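Local atomic coordinates of Dmd discriminator of mRNA degradation (Enterobacteria phage RB69, PDB entry 5I8J), a protein that probably acts as a phage antitoxin that neutralises the bacterial toxin RnlA, so sparing phage mRNA from degradation. Residues E31-V36 with A50-E55. Numbering follows the deposited sequence.
Sequences EEIEWV and AFINDE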
# COMPACT_ATOMS: atom_id res chain seq x y z
N GLU A 31 1.65 20.19 0.28
CA GLU A 31 2.42 20.45 -0.92
C GLU A 31 3.57 19.46 -1.07
O GLU A 31 3.76 18.90 -2.15
CB GLU A 31 2.96 21.88 -0.93
CG GLU A 31 3.89 22.14 -2.09
CD GLU A 31 4.11 23.61 -2.36
OE1 GLU A 31 3.96 24.43 -1.42
OE2 GLU A 31 4.44 23.94 -3.51
N GLU A 32 4.30 19.21 0.01
CA GLU A 32 5.39 18.25 -0.06
C GLU A 32 4.91 16.85 -0.43
O GLU A 32 5.51 16.17 -1.24
CB GLU A 32 6.16 18.18 1.26
CG GLU A 32 7.31 17.18 1.18
CD GLU A 32 8.04 17.00 2.48
OE1 GLU A 32 7.45 17.27 3.54
OE2 GLU A 32 9.21 16.58 2.44
N ILE A 33 3.83 16.42 0.20
CA ILE A 33 3.30 15.08 -0.05
C ILE A 33 2.92 14.94 -1.53
O ILE A 33 3.26 13.94 -2.18
CB ILE A 33 2.08 14.79 0.83
CG1 ILE A 33 2.50 14.77 2.31
CG2 ILE A 33 1.46 13.45 0.47
CD1 ILE A 33 1.35 14.83 3.28
N GLU A 34 2.25 15.95 -2.06
CA GLU A 34 1.86 15.90 -3.48
C GLU A 34 3.07 15.88 -4.40
O GLU A 34 3.12 15.11 -5.37
CB GLU A 34 0.93 17.07 -3.82
CG GLU A 34 -0.46 16.94 -3.19
CD GLU A 34 -1.42 18.05 -3.61
OE1 GLU A 34 -1.11 18.79 -4.57
OE2 GLU A 34 -2.49 18.17 -2.98
N TRP A 35 4.05 16.75 -4.13
CA TRP A 35 5.24 16.83 -4.98
C TRP A 35 6.01 15.51 -4.96
O TRP A 35 6.42 15.01 -5.99
CB TRP A 35 6.17 17.98 -4.54
CG TRP A 35 7.20 18.27 -5.59
CD1 TRP A 35 7.11 19.16 -6.61
CD2 TRP A 35 8.47 17.60 -5.75
NE1 TRP A 35 8.24 19.11 -7.39
CE2 TRP A 35 9.09 18.17 -6.89
CE3 TRP A 35 9.13 16.60 -5.04
CZ2 TRP A 35 10.35 17.76 -7.33
CZ3 TRP A 35 10.39 16.20 -5.48
CH2 TRP A 35 10.98 16.77 -6.62
N VAL A 36 6.18 14.95 -3.77
CA VAL A 36 6.90 13.70 -3.62
C VAL A 36 6.16 12.59 -4.38
O VAL A 36 6.80 11.77 -5.05
CB VAL A 36 7.07 13.33 -2.13
CG1 VAL A 36 7.55 11.89 -1.96
CG2 VAL A 36 8.07 14.27 -1.49
N ALA A 50 -0.48 7.75 -2.24
CA ALA A 50 0.05 8.10 -0.92
C ALA A 50 -1.02 7.86 0.16
O ALA A 50 -2.15 8.30 0.03
CB ALA A 50 0.53 9.56 -0.90
N PHE A 51 -0.63 7.16 1.22
CA PHE A 51 -1.50 6.81 2.32
C PHE A 51 -0.95 7.40 3.62
O PHE A 51 0.24 7.29 3.90
CB PHE A 51 -1.62 5.29 2.47
CG PHE A 51 -2.46 4.62 1.41
CD1 PHE A 51 -1.92 4.32 0.16
CD2 PHE A 51 -3.77 4.25 1.68
CE1 PHE A 51 -2.70 3.69 -0.81
CE2 PHE A 51 -4.55 3.63 0.71
CZ PHE A 51 -4.01 3.34 -0.53
N ILE A 52 -1.83 8.01 4.42
CA ILE A 52 -1.48 8.41 5.78
C ILE A 52 -2.52 7.82 6.72
O ILE A 52 -3.72 7.96 6.48
CB ILE A 52 -1.42 9.94 5.95
CG1 ILE A 52 -0.38 10.54 5.00
CG2 ILE A 52 -1.07 10.31 7.40
CD1 ILE A 52 -0.42 12.07 4.93
N ASN A 53 -2.06 7.14 7.76
CA ASN A 53 -2.98 6.45 8.68
C ASN A 53 -3.94 5.54 7.92
O ASN A 53 -5.14 5.49 8.23
CB ASN A 53 -3.78 7.46 9.51
CG ASN A 53 -2.89 8.27 10.46
OD1 ASN A 53 -1.88 7.77 10.96
ND2 ASN A 53 -3.27 9.52 10.70
N ASP A 54 -3.41 4.86 6.91
CA ASP A 54 -4.15 3.87 6.11
C ASP A 54 -5.25 4.47 5.23
O ASP A 54 -6.09 3.76 4.70
CB ASP A 54 -4.74 2.80 7.03
CG ASP A 54 -3.68 1.98 7.72
OD1 ASP A 54 -2.63 1.73 7.09
OD2 ASP A 54 -3.88 1.59 8.89
N GLU A 55 -5.22 5.79 5.03
CA GLU A 55 -6.20 6.43 4.16
C GLU A 55 -5.50 7.08 2.98
O GLU A 55 -4.46 7.70 3.15
CB GLU A 55 -7.02 7.45 4.95
CG GLU A 55 -7.82 6.82 6.07
CD GLU A 55 -8.71 7.82 6.78
OE1 GLU A 55 -9.40 8.59 6.08
OE2 GLU A 55 -8.74 7.81 8.03
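Ile33 points from the helix toward the sheet and touches it with both branches, its CD1 meeting Ile52 CD1 tip to tip at 3.7 Å and its CG2 resting on the Ala50 methyl, CB, at 4.2 Å. The division of labour follows from chi1: with CG1 beside the backbone N and anti to the carbonyl carbon (-64°), the ethyl arm runs to Ile52 while the gamma methyl is left for Ala50. Ile52 has nearly the same torsions, and its extended ethyl arm comes out from the strand to meet that of Ile33. Every atom that touches is a methyl carbon, and no hydrogen bond crosses between the segments, so the contact is purely apolar, burying 107 Å², both sides summed. The backbones come nearest at this point, with Ile33 CA 7.7 Å from Ala50 CA. Leu26 also packs on Ile33, Val8 and Phe10 pack on Ala50, and Val57 packs on both Ala50 and Ile52.

Phe51, between the two contacting strand residues, belongs to the other face of the sheet, where its ring meets Phe51 of the second subunit edge-to-face. Beyond Ile52 the chain reverses in a type I' turn, closed by a reciprocal pair of backbone hydrogen bonds, Ile52 N to Glu55 O (2.9 Å) and Glu55 N to Ile52 O (3.0 Å). Asn53 and Asp54 occupy its corners with positive phi, and Asp54 OD1 forms a salt bridge to Lys49 NZ of the second subunit. One sheet face thus carries the helix and the other takes part in the dimer, in a two-layer alpha/beta sandwich of beta-beta-alpha-beta-beta order, with helix 30-44 packed on a four-stranded antiparallel sheet and strands 46-52 and 55-61 forming a type I' beta hairpin.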